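Local coordinates for lipoprotein (Mycoplasma mycoides subsp. capri, PDB 7ADK) that is probably a membrane-attached peptidase of the Mycoplasma DUF31 family, whose fold belongs to the chymotrypsin-like PA clan, at residues D433-A436 and G437-T441; E826-N829 and K830-G834. All coordinates share one frame; numbering follows the deposited sequence.

Both contacts are local, each formed within one continuous run of chain, and both involve strands 421-433 and 442-447 of the large antiparallel sheet. Contact 1 is the surface loop that joins these strands; contact 2 is the partly buried C-terminal end of helix 824-831, which lies on the same two strands and on 503-507. Their centres are about 17 Å apart and their nearest atoms about 6 Å, without touching. The strand that follows the helix, 836-837, ties them indirectly: Lys836 makes backbone hydrogen bonds with Asp433. Chemistry follows location. Contact 1 is polar, made of carboxylate, amide and backbone bonds, whereas contact 2 combines helical backbone bonds with apolar methionine and tyrosine side chains.

Contact 1. Residues D433-A436 and G437-T441; sequences DENA and GKNPT
Asn435 and Lys438 close a type I' beta turn in which Ala436 and Gly437 both have positive phi, and the backbone N of Lys438 donates to Asn435 O at 3.0 Å. This bond is nearly straight (168°), but the donor stands well above the carbonyl plane. Asp433, two residues before the turn begins, directs its carboxylate to it: with CG anti to the backbone N (chi1 -170°), OD1 takes the backbone N-H of Gly437 on its syn lone pair at 2.8 Å. The two bonds thus engage consecutive backbone N-H groups. Across the turn, Asn435 ND2 makes a weak hydrogen bond to Asn439 OD1 at 3.4 Å, the two amide planes being turned 43° apart. The other end of the Asn439 amide, ND2, is bonded to Asn576 OD1, consistent with the modelled orientation of the group. The Lys438 chain bends about its CG-CD bond, which folds CE back toward Asn435 O. Beyond the turn, Pro440 and Thr441 touch neighbouring loops at Ser587 and Ala548. The whole is a beta-hairpin connection, its I' turn set in the longer loop between antiparallel strands 421-433 and 442-447.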
loop_
_atom_site.group_PDB
_atom_site.type_symbol
_atom_site.label_atom_id
_atom_site.label_comp_id
_atom_site.label_asym_id
_atom_site.label_seq_id
_atom_site.Cartn_x
_atom_site.Cartn_y
_atom_site.Cartn_z
ATOM N N ASP B 433 3.414 -2.807 -40.837
ATOM C CA ASP B 433 4.382 -1.834 -41.341
ATOM C C ASP B 433 4.082 -1.414 -42.790
ATOM O O ASP B 433 4.520 -2.058 -43.743
ATOM C CB ASP B 433 5.796 -2.388 -41.109
ATOM C CG ASP B 433 6.892 -1.354 -41.367
ATOM O OD1 ASP B 433 6.586 -0.259 -41.863
ATOM O OD2 ASP B 433 8.062 -1.619 -41.025
ATOM N N GLU B 434 3.306 -0.341 -42.968
ATOM C CA GLU B 434 2.934 0.194 -44.289
ATOM C C GLU B 434 3.970 1.196 -44.843
ATOM O O GLU B 434 4.135 1.322 -46.047
ATOM C CB GLU B 434 1.595 0.946 -44.198
ATOM C CG GLU B 434 0.427 0.168 -43.571
ATOM C CD GLU B 434 0.217 0.521 -42.090
ATOM O OE1 GLU B 434 1.173 0.961 -41.414
ATOM O OE2 GLU B 434 -0.926 0.400 -41.607
ATOM N N ASN B 435 4.645 1.939 -43.973
ATOM C CA ASN B 435 5.350 3.197 -44.249
ATOM C C ASN B 435 6.866 3.119 -43.979
ATOM O O ASN B 435 7.436 4.015 -43.364
ATOM C CB ASN B 435 4.687 4.344 -43.460
ATOM C CG ASN B 435 3.247 4.653 -43.799
ATOM O OD1 ASN B 435 2.704 4.247 -44.811
ATOM N ND2 ASN B 435 2.585 5.408 -42.958
ATOM N N ALA B 436 7.528 2.042 -44.398
ATOM C CA ALA B 436 8.972 1.831 -44.224
ATOM C C ALA B 436 9.460 1.993 -42.763
ATOM O O ALA B 436 10.545 2.507 -42.499
ATOM C CB ALA B 436 9.738 2.684 -45.247
ATOM N N GLY B 437 8.631 1.607 -41.798
ATOM C CA GLY B 437 8.848 1.717 -40.357
ATOM C C GLY B 437 8.739 3.123 -39.757
ATOM O O GLY B 437 8.956 3.261 -38.558
ATOM N N LYS B 438 8.433 4.168 -40.541
ATOM C CA LYS B 438 8.559 5.580 -40.128
ATOM C C LYS B 438 7.585 6.005 -39.020
ATOM O O LYS B 438 8.000 6.664 -38.073
ATOM C CB LYS B 438 8.420 6.492 -41.353
ATOM C CG LYS B 438 9.590 6.364 -42.333
ATOM C CD LYS B 438 9.480 7.278 -43.549
ATOM C CE LYS B 438 8.353 6.897 -44.488
ATOM N NZ LYS B 438 8.299 7.734 -45.668
ATOM N N ASN B 439 6.302 5.678 -39.144
ATOM C CA ASN B 439 5.229 6.160 -38.260
ATOM C C ASN B 439 4.028 5.183 -38.232
ATOM O O ASN B 439 3.043 5.416 -38.933
ATOM C CB ASN B 439 4.841 7.620 -38.637
ATOM C CG ASN B 439 4.471 7.898 -40.094
ATOM O OD1 ASN B 439 4.800 7.177 -41.021
ATOM N ND2 ASN B 439 3.781 8.972 -40.357
ATOM N N PRO B 440 4.091 4.076 -37.462
ATOM C CA PRO B 440 3.043 3.052 -37.414
ATOM C C PRO B 440 1.841 3.451 -36.554
ATOM O O PRO B 440 1.972 4.195 -35.591
ATOM C CB PRO B 440 3.733 1.810 -36.856
ATOM C CG PRO B 440 4.753 2.400 -35.898
ATOM C CD PRO B 440 5.196 3.669 -36.611
ATOM N N THR B 441 0.663 2.917 -36.870
ATOM C CA THR B 441 -0.606 3.211 -36.168
ATOM C C THR B 441 -1.397 1.985 -35.700
ATOM O O THR B 441 -2.276 2.115 -34.850
ATOM C CB THR B 441 -1.533 4.053 -37.056
ATOM O OG1 THR B 441 -1.868 3.331 -38.217
ATOM C CG2 THR B 441 -0.917 5.366 -37.492
#

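Contact 2. Residues E826-N829 and K830-G834; sequences EVMN and KMYSG
Lys830 and Met828, together with Asn829, make up most of this contact at the C-terminal end of helix 824-831, where each meets the neighbouring turn in its own way. Lys830 lies back along the helix. Its CG sits between the backbone N and the carbonyl carbon (chi1 62°), which lays that atom against Val827 O in van der Waals contact, and the extended chain runs on past this carbonyl with CE 4.1 Å from the same oxygen. Val827 O also receives a weak hydrogen bond from Met831 N at 3.5 Å, so backbone and aliphatic groups gather round one carbonyl. Met828 works through both backbone and side chain. Its O accepts the last of these helical bonds, from Tyr832 N, at 3.0 Å and nearly along the C=O axis, although at Tyr832 (phi -131°) the backbone departs from the helix. Asn829 contributes chiefly its carbonyl: the O atom lies 3.4 Å from Ser833 CB as the chain turns off the helix, while its side chain touches Phe844 and Thr845 of a following loop.

The helix end rests on the sheet. Met828 and Tyr832 both touch Leu432 and Tyr444, on strands 421-433 and 442-447, and Val827 and Met831 touch Ile506 on strand 503-507. Tyr832 OH is hydrogen-bonded to Glu544 OE2, which gives the far end of the ring a polar partner on strand 541-546. Near its other end the ring meets the unbranched Met828 chain, extended beyond CG: Met828 CG lies in the ring plane at the edge, 3.7 Å from Tyr832 CD2, and the terminal methyl CE approaches the same CD2 obliquely at 3.6 Å.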
loop_
_atom_site.group_PDB
_atom_site.type_symbol
_atom_site.label_atom_id
_atom_site.label_comp_id
_atom_site.label_asym_id
_atom_site.label_seq_id
_atom_site.Cartn_x
_atom_site.Cartn_y
_atom_site.Cartn_z
ATOM N N GLU B 826 0.648 -17.110 -39.710
ATOM C CA GLU B 826 -0.222 -17.630 -40.769
ATOM C C GLU B 826 -1.680 -17.146 -40.655
ATOM O O GLU B 826 -2.398 -17.118 -41.649
ATOM C CB GLU B 826 -0.048 -19.148 -40.894
ATOM C CG GLU B 826 -0.594 -19.956 -39.727
ATOM C CD GLU B 826 0.066 -21.335 -39.549
ATOM O OE1 GLU B 826 0.705 -21.860 -40.488
ATOM O OE2 GLU B 826 -0.074 -21.893 -38.434
ATOM N N VAL B 827 -2.097 -16.688 -39.471
ATOM C CA VAL B 827 -3.290 -15.851 -39.287
ATOM C C VAL B 827 -3.087 -14.470 -39.903
ATOM O O VAL B 827 -3.928 -13.983 -40.656
ATOM C CB VAL B 827 -3.639 -15.751 -37.799
ATOM C CG1 VAL B 827 -4.654 -14.679 -37.497
ATOM C CG2 VAL B 827 -4.187 -17.071 -37.293
ATOM N N MET B 828 -1.954 -13.828 -39.651
ATOM C CA MET B 828 -1.695 -12.493 -40.168
ATOM C C MET B 828 -1.448 -12.476 -41.688
ATOM O O MET B 828 -1.806 -11.517 -42.363
ATOM C CB MET B 828 -0.584 -11.837 -39.342
ATOM C CG MET B 828 -0.685 -10.324 -39.502
ATOM S SD MET B 828 0.272 -9.335 -38.341
ATOM C CE MET B 828 -0.077 -7.694 -39.000
ATOM N N ASN B 829 -0.947 -13.575 -42.254
ATOM C CA ASN B 829 -0.739 -13.783 -43.683
ATOM C C ASN B 829 -2.033 -13.698 -44.497
ATOM O O ASN B 829 -2.023 -13.114 -45.574
ATOM C CB ASN B 829 -0.072 -15.151 -43.890
ATOM C CG ASN B 829 0.282 -15.411 -45.340
ATOM O OD1 ASN B 829 0.889 -14.600 -46.010
ATOM N ND2 ASN B 829 -0.091 -16.529 -45.879
ATOM N N LYS B 830 -3.148 -14.255 -44.004
ATOM C CA LYS B 830 -4.445 -14.168 -44.692
ATOM C C LYS B 830 -5.089 -12.786 -44.564
ATOM O O LYS B 830 -5.712 -12.320 -45.512
ATOM C CB LYS B 830 -5.391 -15.301 -44.263
ATOM C CG LYS B 830 -5.776 -15.315 -42.782
ATOM C CD LYS B 830 -6.919 -16.280 -42.475
ATOM C CE LYS B 830 -7.388 -16.128 -41.036
ATOM N NZ LYS B 830 -8.464 -17.058 -40.687
ATOM N N MET B 831 -4.917 -12.105 -43.430
ATOM C CA MET B 831 -5.467 -10.763 -43.207
ATOM C C MET B 831 -4.736 -9.676 -44.007
ATOM O O MET B 831 -5.379 -8.783 -44.550
ATOM C CB MET B 831 -5.451 -10.435 -41.706
ATOM C CG MET B 831 -6.331 -11.408 -40.913
ATOM S SD MET B 831 -6.552 -11.010 -39.169
ATOM C CE MET B 831 -7.527 -9.492 -39.301
ATOM N N TYR B 832 -3.406 -9.755 -44.108
ATOM C CA TYR B 832 -2.525 -8.708 -44.651
ATOM C C TYR B 832 -1.527 -9.252 -45.697
ATOM O O TYR B 832 -0.329 -8.967 -45.658
ATOM C CB TYR B 832 -1.855 -7.957 -43.488
ATOM C CG TYR B 832 -2.831 -7.367 -42.489
ATOM C CD1 TYR B 832 -3.659 -6.297 -42.863
ATOM C CD2 TYR B 832 -2.952 -7.921 -41.205
ATOM C CE1 TYR B 832 -4.601 -5.785 -41.957
ATOM C CE2 TYR B 832 -3.872 -7.397 -40.284
ATOM C CZ TYR B 832 -4.708 -6.330 -40.665
ATOM O OH TYR B 832 -5.637 -5.828 -39.816
ATOM N N SER B 833 -2.025 -10.050 -46.647
ATOM C CA SER B 833 -1.245 -10.744 -47.670
ATOM C C SER B 833 -0.350 -9.788 -48.457
ATOM O O SER B 833 -0.822 -8.828 -49.066
ATOM C CB SER B 833 -2.185 -11.503 -48.609
ATOM O OG SER B 833 -3.173 -10.634 -49.133
ATOM N N GLY B 834 0.955 -10.049 -48.448
ATOM C CA GLY B 834 1.974 -9.246 -49.128
ATOM C C GLY B 834 2.536 -8.062 -48.336
ATOM O O GLY B 834 3.583 -7.537 -48.717
#